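Chitin deacetylase (Bombyx mori, PDB 5ZNT) removes N-acetyl groups from the N-acetylglucosamine residues of chitin, yielding chitosan and acetate, as a zinc-dependent carbohydrate esterase of family 4. Local coordinates at residues Ala336-Val350 and Asn356-Leu370. Sequence-based numbering, arbitrary orientation.
Sequences ACWVPHSCKLTSKEV and NLQTCLRCPVNYPWL. With NAG (2-acetamido-2-deoxy-beta-D-glucopyranose), chain B; NAG (2-acetamido-2-deoxy-beta-D-glucopyranose), chain C.
Two disulfides brace one antiparallel beta hairpin, strands 341-345 and 355-359: Cys337–Cys360 closes its open end, and Cys343 SG links the first strand to Cys363, beyond the second. This C-terminal piece of a longer protein carries the CE4 deacetylase; the hairpin lies against helices 85-93 and 117-134, and the chain after it puts the Trp369 side chain about 7 Å from that of the zinc ligand His105. His341 reaches past the end of the partner strand, its ND1 donating to Leu361 O at 2.8 Å, a bent bond (132°) from above the carbonyl plane. Lys344 runs out extended, then bends at its last two torsions (chi3 -52°, chi4 -77°), which turns NZ to a lone pair of Asn356 OD1 at 3.2 Å. Gln358 and Pro340 lie against the first sugar of the Asn84 glycan, whose second sugar donates from O3 to Trp338 O. Leu345 CD1 packs at 3.8 Å on Pro364 CG. Val350 CG2 sits over the six-membered ring of Trp369, 3.6 Å from its centroid, a CH-pi contact; Glu349 OE1, bonded to Asn371 N, lies in plane at the ring edge, 3.4 Å from Trp369 CD1, its carboxylate nearly perpendicular to the indole. An alanine in place of Trp369 would probably leave Val350 CG2 without its aromatic floor and open a gap beside Glu349. One water joins Ser347 OG, Glu349 OE2 and Tyr367 O, donating to the last at 2.7 Å.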
ATOM      1  N   ALA A 336       7.876  20.446  -9.157  1.00 27.18           N
ATOM      2  CA  ALA A 336       6.790  21.319  -9.596  1.00 27.38           C
ATOM      3  C   ALA A 336       7.003  22.763  -9.162  1.00 31.34           C
ATOM      4  O   ALA A 336       6.522  23.686  -9.829  1.00 35.34           O
ATOM      5  CB  ALA A 336       5.445  20.810  -9.064  1.00 28.97           C
ATOM      6  N   CYS A 337       7.666  22.982  -8.032  1.00 29.77           N
ATOM      7  CA  CYS A 337       8.023  24.326  -7.608  1.00 32.09           C
ATOM      8  C   CYS A 337       9.341  24.236  -6.859  1.00 34.83           C
ATOM      9  O   CYS A 337       9.608  23.239  -6.182  1.00 31.99           O
ATOM     10  CB  CYS A 337       6.932  24.976  -6.727  1.00 36.07           C
ATOM     11  SG  CYS A 337       6.700  24.265  -5.040  1.00 34.62           S
ATOM     12  N   TRP A 338      10.163  25.280  -6.990  1.00 42.49           N
ATOM     13  CA  TRP A 338      11.511  25.247  -6.431  1.00 39.50           C
ATOM     14  C   TRP A 338      11.511  25.486  -4.929  1.00 40.54           C
ATOM     15  O   TRP A 338      12.264  24.839  -4.197  1.00 41.04           O
ATOM     16  CB  TRP A 338      12.399  26.286  -7.125  1.00 46.43           C
ATOM     17  CG  TRP A 338      12.759  25.928  -8.541  1.00 51.84           C
ATOM     18  CD1 TRP A 338      12.355  26.569  -9.687  1.00 51.95           C
ATOM     19  CD2 TRP A 338      13.588  24.834  -8.962  1.00 46.08           C
ATOM     20  NE1 TRP A 338      12.887  25.939 -10.790  1.00 55.49           N
ATOM     21  CE2 TRP A 338      13.643  24.873 -10.375  1.00 49.75           C
ATOM     22  CE3 TRP A 338      14.285  23.823  -8.280  1.00 44.18           C
ATOM     23  CZ2 TRP A 338      14.377  23.949 -11.117  1.00 52.03           C
ATOM     24  CZ3 TRP A 338      15.010  22.904  -9.016  1.00 44.22           C
ATOM     25  CH2 TRP A 338      15.053  22.973 -10.421  1.00 52.17           C
ATOM     26  N   VAL A 339      10.704  26.424  -4.451  1.00 37.19           N
ATOM     27  CA  VAL A 339      10.598  26.728  -3.031  1.00 41.30           C
ATOM     28  C   VAL A 339       9.129  26.638  -2.639  1.00 40.70           C
ATOM     29  O   VAL A 339       8.340  27.541  -2.926  1.00 34.45           O
ATOM     30  CB  VAL A 339      11.179  28.113  -2.697  1.00 48.41           C
ATOM     31  CG1 VAL A 339      11.327  28.268  -1.175  1.00 41.83           C
ATOM     32  CG2 VAL A 339      12.513  28.311  -3.409  1.00 41.60           C
ATOM     33  N   PRO A 340       8.718  25.541  -2.009  1.00 40.29           N
ATOM     34  CA  PRO A 340       7.317  25.408  -1.596  1.00 32.42           C
ATOM     35  C   PRO A 340       6.958  26.404  -0.510  1.00 32.30           C
ATOM     36  O   PRO A 340       7.797  26.815   0.297  1.00 29.85           O
ATOM     37  CB  PRO A 340       7.234  23.969  -1.070  1.00 31.03           C
ATOM     38  CG  PRO A 340       8.397  23.258  -1.723  1.00 40.63           C
ATOM     39  CD  PRO A 340       9.480  24.297  -1.816  1.00 36.84           C
ATOM     40  N   HIS A 341       5.684  26.785  -0.491  1.00 28.53           N
ATOM     41  CA  HIS A 341       5.174  27.580   0.613  1.00 28.04           C
ATOM     42  C   HIS A 341       5.150  26.741   1.884  1.00 31.88           C
ATOM     43  O   HIS A 341       4.830  25.544   1.860  1.00 27.70           O
ATOM     44  CB  HIS A 341       3.772  28.104   0.294  1.00 24.80           C
ATOM     45  CG  HIS A 341       3.732  29.022  -0.890  1.00 32.63           C
ATOM     46  ND1 HIS A 341       3.146  28.673  -2.087  1.00 34.90           N
ATOM     47  CD2 HIS A 341       4.228  30.270  -1.066  1.00 40.75           C
ATOM     48  CE1 HIS A 341       3.273  29.668  -2.948  1.00 35.93           C
ATOM     49  NE2 HIS A 341       3.929  30.647  -2.354  1.00 40.93           N
ATOM     50  N   SER A 342       5.496  27.373   2.994  1.00 25.00           N
ATOM     51  CA  SER A 342       5.411  26.763   4.314  1.00 25.40           C
ATOM     52  C   SER A 342       4.256  27.431   5.061  1.00 26.65           C
ATOM     53  O   SER A 342       4.393  28.545   5.564  1.00 30.02           O
ATOM     54  CB  SER A 342       6.726  26.920   5.071  1.00 34.26           C
ATOM     55  OG  SER A 342       6.628  26.281   6.336  1.00 46.31           O
ATOM     56  N   CYS A 343       3.114  26.747   5.149  1.00 20.91           N
ATOM     57  CA  CYS A 343       1.902  27.337   5.710  1.00 21.60           C
ATOM     58  C   CYS A 343       1.746  26.948   7.175  1.00 28.18           C
ATOM     59  O   CYS A 343       1.639  25.761   7.492  1.00 29.78           O
ATOM     60  CB  CYS A 343       0.678  26.890   4.899  1.00 17.90           C
ATOM     61  SG  CYS A 343       0.895  27.102   3.134  1.00 23.24           S
ATOM     62  N   LYS A 344       1.727  27.919   8.062  1.00 20.99           N
ATOM     63  CA  LYS A 344       1.516  27.704   9.477  1.00 21.70           C
ATOM     64  C   LYS A 344       0.009  27.830   9.718  1.00 31.02           C
ATOM     65  O   LYS A 344      -0.487  28.859   9.653  1.00 23.90           O
ATOM     66  CB  LYS A 344       2.344  28.633  10.339  1.00 28.15           C
ATOM     67  CG  LYS A 344       2.063  28.418  11.808  1.00 43.76           C
ATOM     68  CD  LYS A 344       2.975  29.090  12.870  1.00 56.50           C
ATOM     69  CE  LYS A 344       4.447  28.843  12.687  1.00 57.08           C
ATOM     70  NZ  LYS A 344       4.942  27.524  13.113  1.00 51.57           N
ATOM     71  N   LEU A 345      -0.681  26.747  10.025  1.00 22.74           N
ATOM     72  CA  LEU A 345      -2.126  26.766  10.000  1.00 21.23           C
ATOM     73  C   LEU A 345      -2.694  26.296  11.321  1.00 24.00           C
ATOM     74  O   LEU A 345      -2.075  25.508  12.049  1.00 20.88           O
ATOM     75  CB  LEU A 345      -2.651  25.896   8.843  1.00 20.57           C
ATOM     76  CG  LEU A 345      -2.138  26.251   7.445  1.00 23.63           C
ATOM     77  CD1 LEU A 345      -2.464  25.100   6.443  1.00 21.00           C
ATOM     78  CD2 LEU A 345      -2.757  27.560   6.976  1.00 21.33           C
ATOM     79  N   THR A 346      -3.886  26.797  11.620  1.00 19.73           N
ATOM     80  CA  THR A 346      -4.672  26.356  12.752  1.00 19.16           C
ATOM     81  C   THR A 346      -6.065  25.989  12.262  1.00 16.30           C
ATOM     82  O   THR A 346      -6.490  26.368  11.168  1.00 20.12           O
ATOM     83  CB  THR A 346      -4.757  27.446  13.841  1.00 26.49           C
ATOM     84  OG1 THR A 346      -5.389  28.634  13.313  1.00 22.79           O
ATOM     85  CG2 THR A 346      -3.337  27.793  14.384  1.00 24.34           C
ATOM     86  N   SER A 347      -6.798  25.298  13.113  1.00 17.17           N
ATOM     87  CA  SER A 347      -8.181  24.961  12.841  1.00 21.04           C
ATOM     88  C   SER A 347      -8.838  24.650  14.161  1.00 22.14           C
ATOM     89  O   SER A 347      -8.231  23.997  15.018  1.00 20.63           O
ATOM     90  CB  SER A 347      -8.325  23.745  11.925  1.00 20.03           C
ATOM     91  OG  SER A 347      -9.667  23.281  11.980  1.00 20.55           O
ATOM     92  N   LYS A 348     -10.086  25.076  14.305  1.00 21.37           N
ATOM     93  CA  LYS A 348     -10.808  24.723  15.513  1.00 24.40           C
ATOM     94  C   LYS A 348     -11.032  23.225  15.608  1.00 24.30           C
ATOM     95  O   LYS A 348     -11.372  22.733  16.684  1.00 23.96           O
ATOM     96  CB  LYS A 348     -12.141  25.468  15.579  1.00 26.71           C
ATOM     97  CG  LYS A 348     -13.101  25.104  14.449  1.00 33.99           C
ATOM     98  CD  LYS A 348     -14.408  25.900  14.550  1.00 38.38           C
ATOM     99  CE  LYS A 348     -15.270  25.685  13.313  1.00 43.97           C
ATOM    100  NZ  LYS A 348     -16.561  26.444  13.422  1.00 49.04           N
ATOM    101  N   GLU A 349     -10.821  22.476  14.522  1.00 20.51           N
ATOM    102  CA  GLU A 349     -10.939  21.021  14.618  1.00 22.50           C
ATOM    103  C   GLU A 349      -9.731  20.385  15.285  1.00 22.73           C
ATOM    104  O   GLU A 349      -9.809  19.220  15.680  1.00 23.38           O
ATOM    105  CB  GLU A 349     -11.116  20.393  13.231  1.00 20.95           C
ATOM    106  CG  GLU A 349     -12.341  20.894  12.442  1.00 20.31           C
ATOM    107  CD  GLU A 349     -12.516  20.128  11.139  1.00 22.94           C
ATOM    108  OE1 GLU A 349     -12.771  18.911  11.206  1.00 18.77           O
ATOM    109  OE2 GLU A 349     -12.371  20.728  10.051  1.00 21.76           O
ATOM    110  N   VAL A 350      -8.608  21.093  15.345  1.00 20.97           N
ATOM    111  CA  VAL A 350      -7.367  20.620  15.954  1.00 21.70           C
ATOM    112  C   VAL A 350      -6.974  21.668  16.996  1.00 25.90           C
ATOM    113  O   VAL A 350      -5.975  22.384  16.830  1.00 22.43           O
ATOM    114  CB  VAL A 350      -6.273  20.408  14.894  1.00 25.24           C
ATOM    115  CG1 VAL A 350      -5.042  19.775  15.513  1.00 28.56           C
ATOM    116  CG2 VAL A 350      -6.788  19.516  13.759  1.00 29.11           C
ATOM    117  N   ASN A 356       2.430  23.067  10.443  1.00 16.38           N
ATOM    118  CA  ASN A 356       3.044  23.528   9.211  1.00 21.19           C
ATOM    119  C   ASN A 356       2.676  22.582   8.079  1.00 24.82           C
ATOM    120  O   ASN A 356       2.865  21.365   8.185  1.00 21.87           O
ATOM    121  CB  ASN A 356       4.570  23.580   9.342  1.00 25.82           C
ATOM    122  CG  ASN A 356       5.039  24.702  10.234  1.00 37.72           C
ATOM    123  OD1 ASN A 356       4.260  25.580  10.616  1.00 39.38           O
ATOM    124  ND2 ASN A 356       6.318  24.682  10.572  1.00 49.62           N
ATOM    125  N   LEU A 357       2.182  23.144   6.989  1.00 21.11           N
ATOM    126  CA  LEU A 357       1.832  22.374   5.811  1.00 19.62           C
ATOM    127  C   LEU A 357       2.601  22.974   4.652  1.00 23.71           C
ATOM    128  O   LEU A 357       2.437  24.163   4.350  1.00 22.56           O
ATOM    129  CB  LEU A 357       0.324  22.422   5.561  1.00 19.90           C
ATOM    130  CG  LEU A 357      -0.215  21.470   4.498  1.00 19.47           C
ATOM    131  CD1 LEU A 357      -1.674  21.124   4.837  1.00 18.12           C
ATOM    132  CD2 LEU A 357      -0.140  22.101   3.114  1.00 18.17           C
ATOM    133  N   GLN A 358       3.443  22.174   4.011  1.00 17.07           N
ATOM    134  CA  GLN A 358       4.196  22.658   2.863  1.00 19.38           C
ATOM    135  C   GLN A 358       3.492  22.225   1.577  1.00 23.42           C
ATOM    136  O   GLN A 358       3.012  21.089   1.469  1.00 19.24           O
ATOM    137  CB  GLN A 358       5.642  22.153   2.904  1.00 24.33           C
ATOM    138  CG  GLN A 358       6.393  22.468   4.198  1.00 22.41           C
ATOM    139  CD  GLN A 358       5.989  21.522   5.332  1.00 27.88           C
ATOM    140  OE1 GLN A 358       5.448  20.437   5.084  1.00 24.73           O
ATOM    141  NE2 GLN A 358       6.222  21.941   6.577  1.00 23.83           N
ATOM    142  N   THR A 359       3.399  23.149   0.620  1.00 20.88           N
ATOM    143  CA  THR A 359       2.689  22.924  -0.630  1.00 17.94           C
ATOM    144  C   THR A 359       3.181  23.936  -1.659  1.00 26.91           C
ATOM    145  O   THR A 359       3.580  25.053  -1.307  1.00 24.30           O
ATOM    146  CB  THR A 359       1.170  23.054  -0.442  1.00 20.01           C
ATOM    147  OG1 THR A 359       0.499  22.900  -1.696  1.00 18.03           O
ATOM    148  CG2 THR A 359       0.799  24.429   0.136  1.00 17.16           C
ATOM    149  N   CYS A 360       3.114  23.551  -2.934  1.00 22.34           N
ATOM    150  CA  CYS A 360       3.383  24.512  -4.000  1.00 26.20           C
ATOM    151  C   CYS A 360       2.221  25.467  -4.201  1.00 30.52           C
ATOM    152  O   CYS A 360       2.390  26.504  -4.854  1.00 27.92           O
ATOM    153  CB  CYS A 360       3.683  23.789  -5.316  1.00 24.26           C
ATOM    154  SG  CYS A 360       5.219  22.868  -5.293  1.00 30.87           S
ATOM    155  N   LEU A 361       1.050  25.128  -3.677  1.00 24.00           N
ATOM    156  CA  LEU A 361      -0.097  26.017  -3.748  1.00 27.69           C
ATOM    157  C   LEU A 361       0.055  27.159  -2.747  1.00 26.91           C
ATOM    158  O   LEU A 361       0.815  27.068  -1.780  1.00 22.36           O
ATOM    159  CB  LEU A 361      -1.390  25.258  -3.444  1.00 25.43           C
ATOM    160  CG  LEU A 361      -2.151  24.544  -4.547  1.00 27.25           C
ATOM    161  CD1 LEU A 361      -1.338  23.372  -5.087  1.00 27.03           C
ATOM    162  CD2 LEU A 361      -3.491  24.083  -3.955  1.00 22.98           C
ATOM    163  N   ARG A 362      -0.689  28.249  -2.987  1.00 25.64           N
ATOM    164  CA  ARG A 362      -0.830  29.273  -1.957  1.00 25.39           C
ATOM    165  C   ARG A 362      -1.481  28.668  -0.717  1.00 22.94           C
ATOM    166  O   ARG A 362      -2.256  27.713  -0.799  1.00 23.16           O
ATOM    167  CB  ARG A 362      -1.685  30.447  -2.453  1.00 30.90           C
ATOM    168  CG  ARG A 362      -3.027  29.970  -2.950  1.00 42.04           C
ATOM    169  CD  ARG A 362      -4.236  30.890  -2.680  1.00 47.65           C
ATOM    170  NE  ARG A 362      -5.413  30.295  -3.330  1.00 49.25           N
ATOM    171  CZ  ARG A 362      -6.594  30.091  -2.749  1.00 49.29           C
ATOM    172  NH1 ARG A 362      -6.812  30.467  -1.492  1.00 49.98           N
ATOM    173  NH2 ARG A 362      -7.567  29.518  -3.442  1.00 53.78           N
ATOM    174  N   CYS A 363      -1.170  29.242   0.442  1.00 19.55           N
ATOM    175  CA  CYS A 363      -1.670  28.687   1.687  1.00 22.52           C
ATOM    176  C   CYS A 363      -3.191  28.826   1.747  1.00 26.20           C
ATOM    177  O   CYS A 363      -3.731  29.849   1.333  1.00 25.10           O
ATOM    178  CB  CYS A 363      -1.031  29.402   2.874  1.00 21.95           C
ATOM    179  SG  CYS A 363       0.750  29.138   2.893  1.00 26.86           S
ATOM    180  N   PRO A 364      -3.898  27.823   2.256  1.00 22.41           N
ATOM    181  CA  PRO A 364      -5.341  27.959   2.477  1.00 19.97           C
ATOM    182  C   PRO A 364      -5.581  28.786   3.735  1.00 19.17           C
ATOM    183  O   PRO A 364      -4.657  29.050   4.502  1.00 22.39           O
ATOM    184  CB  PRO A 364      -5.789  26.503   2.660  1.00 18.22           C
ATOM    185  CG  PRO A 364      -4.584  25.886   3.425  1.00 18.58           C
ATOM    186  CD  PRO A 364      -3.355  26.560   2.803  1.00 17.68           C
ATOM    187  N   VAL A 365      -6.844  29.172   3.976  1.00 16.48           N
ATOM    188  CA  VAL A 365      -7.111  30.025   5.142  1.00 17.07           C
ATOM    189  C   VAL A 365      -7.203  29.247   6.451  1.00 25.12           C
ATOM    190  O   VAL A 365      -7.072  29.845   7.527  1.00 24.46           O
ATOM    191  CB  VAL A 365      -8.390  30.877   4.977  1.00 26.43           C
ATOM    192  CG1 VAL A 365      -8.308  31.747   3.697  1.00 24.85           C
ATOM    193  CG2 VAL A 365      -9.634  30.050   4.979  1.00 21.54           C
ATOM    194  N   ASN A 366      -7.408  27.933   6.382  1.00 20.61           N
ATOM    195  CA  ASN A 366      -7.715  27.058   7.508  1.00 22.33           C
ATOM    196  C   ASN A 366      -6.854  25.799   7.382  1.00 21.23           C
ATOM    197  O   ASN A 366      -6.554  25.367   6.267  1.00 18.37           O
ATOM    198  CB  ASN A 366      -9.240  26.730   7.430  1.00 23.20           C
ATOM    199  CG  ASN A 366      -9.768  25.998   8.621  1.00 33.80           C
ATOM    200  OD1 ASN A 366      -9.459  26.324   9.764  1.00 39.31           O
ATOM    201  ND2 ASN A 366     -10.582  24.973   8.363  1.00 30.42           N
ATOM    202  N   TYR A 367      -6.474  25.186   8.499  1.00 20.65           N
ATOM    203  CA  TYR A 367      -5.795  23.885   8.429  1.00 18.61           C
ATOM    204  C   TYR A 367      -6.773  22.781   7.996  1.00 15.52           C
ATOM    205  O   TYR A 367      -7.777  22.556   8.683  1.00 19.21           O
ATOM    206  CB  TYR A 367      -5.190  23.531   9.779  1.00 19.69           C
ATOM    207  CG  TYR A 367      -4.471  22.218   9.760  1.00 20.58           C
ATOM    208  CD1 TYR A 367      -3.381  22.019   8.917  1.00 19.19           C
ATOM    209  CD2 TYR A 367      -4.867  21.190  10.587  1.00 24.25           C
ATOM    210  CE1 TYR A 367      -2.710  20.813   8.894  1.00 22.50           C
ATOM    211  CE2 TYR A 367      -4.189  19.982  10.586  1.00 22.87           C
ATOM    212  CZ  TYR A 367      -3.133  19.804   9.736  1.00 22.15           C
ATOM    213  OH  TYR A 367      -2.493  18.592   9.730  1.00 23.71           O
ATOM    214  N   PRO A 368      -6.547  22.091   6.876  1.00 18.94           N
ATOM    215  CA  PRO A 368      -7.492  21.043   6.443  1.00 16.80           C
ATOM    216  C   PRO A 368      -7.685  19.982   7.516  1.00 17.28           C
ATOM    217  O   PRO A 368      -6.729  19.580   8.186  1.00 16.91           O
ATOM    218  CB  PRO A 368      -6.828  20.448   5.196  1.00 18.23           C
ATOM    219  CG  PRO A 368      -5.937  21.597   4.680  1.00 17.68           C
ATOM    220  CD  PRO A 368      -5.436  22.285   5.929  1.00 15.39           C
ATOM    221  N   TRP A 369      -8.931  19.538   7.679  1.00 15.04           N
ATOM    222  CA  TRP A 369      -9.249  18.435   8.582  1.00 16.09           C
ATOM    223  C   TRP A 369     -10.568  17.811   8.137  1.00 16.09           C
ATOM    224  O   TRP A 369     -11.079  18.099   7.045  1.00 16.12           O
ATOM    225  CB  TRP A 369      -9.283  18.914  10.048  1.00 16.73           C
ATOM    226  CG  TRP A 369      -9.006  17.803  11.107  1.00 17.80           C
ATOM    227  CD1 TRP A 369      -9.917  17.226  11.968  1.00 19.05           C
ATOM    228  CD2 TRP A 369      -7.743  17.176  11.387  1.00 16.86           C
ATOM    229  NE1 TRP A 369      -9.288  16.280  12.767  1.00 17.44           N
ATOM    230  CE2 TRP A 369      -7.958  16.244  12.445  1.00 17.26           C
ATOM    231  CE3 TRP A 369      -6.453  17.313  10.853  1.00 17.03           C
ATOM    232  CZ2 TRP A 369      -6.938  15.438  12.952  1.00 18.37           C
ATOM    233  CZ3 TRP A 369      -5.421  16.521  11.375  1.00 17.03           C
ATOM    234  CH2 TRP A 369      -5.675  15.593  12.423  1.00 16.57           C
ATOM    235  N   LEU A 370     -11.126  16.947   8.989  1.00 16.27           N
ATOM    236  CA  LEU A 370     -12.298  16.136   8.631  1.00 17.93           C
ATOM    237  C   LEU A 370     -13.437  16.968   8.049  1.00 20.76           C
ATOM    238  O   LEU A 370     -14.040  16.591   7.037  1.00 18.16           O
ATOM    239  CB  LEU A 370     -12.822  15.400   9.870  1.00 18.74           C
ATOM    240  CG  LEU A 370     -12.120  14.136  10.351  1.00 22.15           C
ATOM    241  CD1 LEU A 370     -12.757  13.716  11.689  1.00 22.80           C
ATOM    242  CD2 LEU A 370     -12.271  13.049   9.302  1.00 20.47           C
TER
HETATM  243  C1  NAG B   1       8.878  19.750   1.933  1.00 26.92           C
HETATM  244  C2  NAG B   1      10.188  20.226   2.527  1.00 31.97           C
HETATM  245  C3  NAG B   1      10.974  21.000   1.469  1.00 35.65           C
HETATM  246  C4  NAG B   1      11.105  20.184   0.183  1.00 40.16           C
HETATM  247  C5  NAG B   1       9.755  19.608  -0.235  1.00 29.40           C
HETATM  248  C6  NAG B   1       9.850  18.630  -1.383  1.00 30.56           C
HETATM  249  C7  NAG B   1       9.738  20.534   4.931  1.00 34.16           C
HETATM  250  C8  NAG B   1       9.657  21.538   6.044  1.00 36.63           C
HETATM  251  N2  NAG B   1      10.009  21.032   3.722  1.00 29.39           N
HETATM  252  O3  NAG B   1      12.243  21.319   2.022  1.00 45.62           O
HETATM  253  O4  NAG B   1      11.405  21.026  -0.923  1.00 57.53           O
HETATM  254  O5  NAG B   1       9.143  18.917   0.858  1.00 25.70           O
HETATM  255  O6  NAG B   1      10.788  17.602  -1.095  1.00 37.57           O
HETATM  256  O7  NAG B   1       9.533  19.325   5.117  1.00 34.35           O
HETATM  257  C1  NAG C   2      12.760  21.403  -1.140  1.00 63.07           C
HETATM  258  C2  NAG C   2      12.985  21.422  -2.666  1.00 51.92           C
HETATM  259  C3  NAG C   2      14.292  22.131  -3.039  1.00 72.28           C
HETATM  260  C4  NAG C   2      14.486  23.429  -2.267  1.00 77.65           C
HETATM  261  C5  NAG C   2      14.220  23.210  -0.785  1.00 72.32           C
HETATM  262  C6  NAG C   2      14.253  24.490   0.014  1.00 61.04           C
HETATM  263  C7  NAG C   2      12.165  19.650  -4.143  1.00 59.14           C
HETATM  264  C8  NAG C   2      12.292  18.209  -4.555  1.00 37.14           C
HETATM  265  N2  NAG C   2      12.993  20.062  -3.182  1.00 53.36           N
HETATM  266  O3  NAG C   2      14.249  22.431  -4.433  1.00 64.82           O
HETATM  267  O4  NAG C   2      15.818  23.897  -2.451  1.00 73.96           O
HETATM  268  O5  NAG C   2      12.905  22.674  -0.632  1.00 63.30           O
HETATM  269  O6  NAG C   2      15.470  24.600   0.738  1.00 82.38           O
HETATM  270  O7  NAG C   2      11.343  20.404  -4.653  1.00 66.27           O
HETATM  271  O   HOH W   1      -4.860  29.039   9.624  1.00 26.05           O
HETATM  272  O   HOH W   2     -10.338  22.522   9.582  1.00 17.98           O